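Long-range contact in MHC class I antigen (PDB 5H5Z), which probably presents peptides at the cell surface to T cells as the heavy chain of a bony fish class I complex with beta-2-microglobulin: residues S192-H197 / I208-N213. Numbering follows the deposited sequence.
Sequences SPVTCH and ITWQKN
Trp210 reaches across the interior of the immunoglobulin C1-set domain and brings the CZ2-CH2 side of its six-membered ring to strand 194-197, while its own strand runs roughly antiparallel to that one, the two axes 8.8 Å apart at an angle of 140°. Its CG stands anti to the carbonyl carbon, and with chi2 94° the indole plane stands across the plane of CA, CB and CG, so that CZ2 and CH2 are the ring atoms that meet strand 194-197.

The apolar contacts centre on this ring. Cys196 CB approaches Trp210 CZ2 obliquely at 3.6 Å, and Val194, crossing the indole at a slant, brings CG1 to 4.0 Å from Trp210 CH2. The backbone joins in: Val194 O lies 3.6 Å from Trp210 CZ2, again obliquely. At the sulfur, Ile208 CG2, anti to its backbone N, meets Cys196 SG at 3.9 Å.

The sulfur-aromatic contact is looser: Cys196 SG sits 5.4 Å from the centroid of the Trp210 six-membered ring, in an oblique position. SG, anti to its backbone N, is disulfide-bonded to Cys254, giving the cystine-tryptophan core characteristic of immunoglobulin domains.

The indole's polar atom is satisfied within the core, Trp210 NE1 hydrogen-bonding to Ser238 OG. Strand 194-201 lies between strands 182-187 and 234-240, whereas strand 207-212 pairs with 252-258 in the facing sheet; the disulfide ties the two sheets together, and Leu185 of strand 182-187 also packs on the indole.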
ATOM      1  N   SER A 192      -6.716  13.597  29.668  1.00 31.26           N
ATOM      2  CA  SER A 192      -6.156  13.594  28.319  1.00 27.91           C
ATOM      3  C   SER A 192      -7.221  13.392  27.238  1.00 29.36           C
ATOM      4  O   SER A 192      -8.373  13.086  27.558  1.00 29.21           O
ATOM      5  CB  SER A 192      -5.076  12.517  28.214  1.00 32.87           C
ATOM      6  OG  SER A 192      -3.922  12.907  28.931  1.00 38.84           O
ATOM      7  N   PRO A 193      -6.844  13.565  25.949  1.00 28.80           N
ATOM      8  CA  PRO A 193      -7.809  13.306  24.876  1.00 28.90           C
ATOM      9  C   PRO A 193      -8.280  11.851  24.845  1.00 27.31           C
ATOM     10  O   PRO A 193      -7.629  10.966  25.411  1.00 25.31           O
ATOM     11  CB  PRO A 193      -7.019  13.629  23.601  1.00 28.97           C
ATOM     12  CG  PRO A 193      -5.920  14.539  24.034  1.00 32.01           C
ATOM     13  CD  PRO A 193      -5.571  14.108  25.428  1.00 30.95           C
ATOM     14  N   VAL A 194      -9.414  11.619  24.194  1.00 25.21           N
ATOM     15  CA  VAL A 194      -9.975  10.277  24.070  1.00 24.92           C
ATOM     16  C   VAL A 194      -9.891   9.862  22.607  1.00 22.73           C
ATOM     17  O   VAL A 194     -10.269  10.631  21.720  1.00 22.47           O
ATOM     18  CB  VAL A 194     -11.433  10.220  24.570  1.00 25.84           C
ATOM     19  CG1 VAL A 194     -12.001   8.816  24.410  1.00 28.30           C
ATOM     20  CG2 VAL A 194     -11.521  10.675  26.027  1.00 29.39           C
ATOM     21  N   THR A 195      -9.376   8.656  22.371  1.00 23.76           N
ATOM     22  CA  THR A 195      -9.192   8.123  21.023  1.00 22.42           C
ATOM     23  C   THR A 195     -10.180   6.990  20.742  1.00 23.01           C
ATOM     24  O   THR A 195     -10.252   6.009  21.486  1.00 23.56           O
ATOM     25  CB  THR A 195      -7.749   7.615  20.804  1.00 24.19           C
ATOM     26  OG1 THR A 195      -6.835   8.709  20.927  1.00 27.23           O
ATOM     27  CG2 THR A 195      -7.582   7.004  19.411  1.00 27.01           C
ATOM     28  N   CYS A 196     -10.940   7.140  19.666  1.00 22.54           N
ATOM     29  CA  CYS A 196     -11.804   6.063  19.178  1.00 21.56           C
ATOM     30  C   CYS A 196     -11.054   5.288  18.099  1.00 21.60           C
ATOM     31  O   CYS A 196     -10.804   5.812  17.013  1.00 24.96           O
ATOM     32  CB  CYS A 196     -13.094   6.651  18.620  1.00 24.48           C
ATOM     33  SG  CYS A 196     -14.325   5.455  18.059  1.00 28.61           S
ATOM     34  N   HIS A 197     -10.700   4.046  18.418  1.00 19.28           N
ATOM     35  CA  HIS A 197      -9.839   3.222  17.583  1.00 20.74           C
ATOM     36  C   HIS A 197     -10.642   2.079  16.973  1.00 21.43           C
ATOM     37  O   HIS A 197     -11.274   1.311  17.700  1.00 22.45           O
ATOM     38  CB  HIS A 197      -8.683   2.670  18.427  1.00 20.43           C
ATOM     39  CG  HIS A 197      -7.740   1.785  17.670  1.00 23.15           C
ATOM     40  ND1 HIS A 197      -6.774   2.280  16.818  1.00 28.07           N
ATOM     41  CD2 HIS A 197      -7.602   0.439  17.653  1.00 22.45           C
ATOM     42  CE1 HIS A 197      -6.096   1.273  16.294  1.00 26.64           C
ATOM     43  NE2 HIS A 197      -6.577   0.146  16.787  1.00 28.28           N
ATOM     44  N   ILE A 208     -15.907   7.338  11.176  1.00 25.53           N
ATOM     45  CA  ILE A 208     -15.810   7.505  12.621  1.00 24.85           C
ATOM     46  C   ILE A 208     -16.282   8.908  12.951  1.00 29.25           C
ATOM     47  O   ILE A 208     -15.793   9.881  12.381  1.00 32.69           O
ATOM     48  CB  ILE A 208     -14.371   7.296  13.142  1.00 24.73           C
ATOM     49  CG1 ILE A 208     -13.838   5.928  12.715  1.00 22.07           C
ATOM     50  CG2 ILE A 208     -14.316   7.449  14.659  1.00 25.43           C
ATOM     51  CD1 ILE A 208     -12.388   5.674  13.063  1.00 23.86           C
ATOM     52  N   THR A 209     -17.250   9.006  13.855  1.00 28.65           N
ATOM     53  CA  THR A 209     -17.772  10.302  14.264  1.00 31.89           C
ATOM     54  C   THR A 209     -17.895  10.378  15.773  1.00 31.87           C
ATOM     55  O   THR A 209     -17.918   9.359  16.465  1.00 33.53           O
ATOM     56  CB  THR A 209     -19.157  10.597  13.652  1.00 32.26           C
ATOM     57  OG1 THR A 209     -20.073   9.562  14.022  1.00 33.82           O
ATOM     58  CG2 THR A 209     -19.087  10.695  12.131  1.00 34.01           C
ATOM     59  N   TRP A 210     -18.029  11.598  16.264  1.00 32.27           N
ATOM     60  CA  TRP A 210     -18.241  11.844  17.676  1.00 31.51           C
ATOM     61  C   TRP A 210     -19.592  12.505  17.860  1.00 30.84           C
ATOM     62  O   TRP A 210     -20.029  13.281  17.026  1.00 30.43           O
ATOM     63  CB  TRP A 210     -17.146  12.746  18.234  1.00 29.38           C
ATOM     64  CG  TRP A 210     -15.805  12.114  18.271  1.00 28.18           C
ATOM     65  CD1 TRP A 210     -14.837  12.205  17.325  1.00 30.35           C
ATOM     66  CD2 TRP A 210     -15.270  11.297  19.311  1.00 27.91           C
ATOM     67  NE1 TRP A 210     -13.736  11.497  17.704  1.00 30.87           N
ATOM     68  CE2 TRP A 210     -13.973  10.930  18.925  1.00 25.77           C
ATOM     69  CE3 TRP A 210     -15.761  10.844  20.536  1.00 27.09           C
ATOM     70  CZ2 TRP A 210     -13.164  10.130  19.710  1.00 26.16           C
ATOM     71  CZ3 TRP A 210     -14.955  10.054  21.314  1.00 28.91           C
ATOM     72  CH2 TRP A 210     -13.670   9.704  20.901  1.00 27.41           C
ATOM     73  N   GLN A 211     -20.260  12.172  18.953  1.00 32.44           N
ATOM     74  CA  GLN A 211     -21.525  12.799  19.274  1.00 32.15           C
ATOM     75  C   GLN A 211     -21.492  13.363  20.690  1.00 33.95           C
ATOM     76  O   GLN A 211     -20.892  12.788  21.587  1.00 30.46           O
ATOM     77  CB  GLN A 211     -22.682  11.813  19.113  1.00 35.36           C
ATOM     78  CG  GLN A 211     -23.091  11.585  17.667  1.00 37.23           C
ATOM     79  CD  GLN A 211     -24.526  11.118  17.523  1.00 45.17           C
ATOM     80  OE1 GLN A 211     -25.033  10.369  18.352  1.00 42.43           O
ATOM     81  NE2 GLN A 211     -25.185  11.560  16.465  1.00 40.31           N
ATOM     82  N   LYS A 212     -22.122  14.516  20.861  1.00 33.41           N
ATOM     83  CA  LYS A 212     -22.297  15.091  22.178  1.00 42.58           C
ATOM     84  C   LYS A 212     -23.787  15.108  22.470  1.00 44.85           C
ATOM     85  O   LYS A 212     -24.556  15.740  21.763  1.00 41.47           O
ATOM     86  CB  LYS A 212     -21.734  16.510  22.200  1.00 42.91           C
ATOM     87  CG  LYS A 212     -21.800  17.204  23.549  1.00 45.90           C
ATOM     88  CD  LYS A 212     -21.234  18.609  23.452  1.00 54.59           C
ATOM     89  CE  LYS A 212     -21.498  19.410  24.716  1.00 55.14           C
ATOM     90  NZ  LYS A 212     -21.148  20.845  24.531  1.00 62.40           N
ATOM     91  N   ASN A 213     -24.194  14.408  23.517  1.00 42.02           N
ATOM     92  CA  ASN A 213     -25.590  14.416  23.912  1.00 46.06           C
ATOM     93  C   ASN A 213     -26.498  14.013  22.756  1.00 60.56           C
ATOM     94  O   ASN A 213     -27.567  14.582  22.574  1.00 73.24           O
ATOM     95  CB  ASN A 213     -25.972  15.799  24.442  1.00 49.30           C
ATOM     96  CG  ASN A 213     -25.119  16.219  25.620  1.00 53.02           C
ATOM     97  OD1 ASN A 213     -24.780  15.400  26.468  1.00 54.52           O
ATOM     98  ND2 ASN A 213     -24.764  17.498  25.675  1.00 50.38           N
TER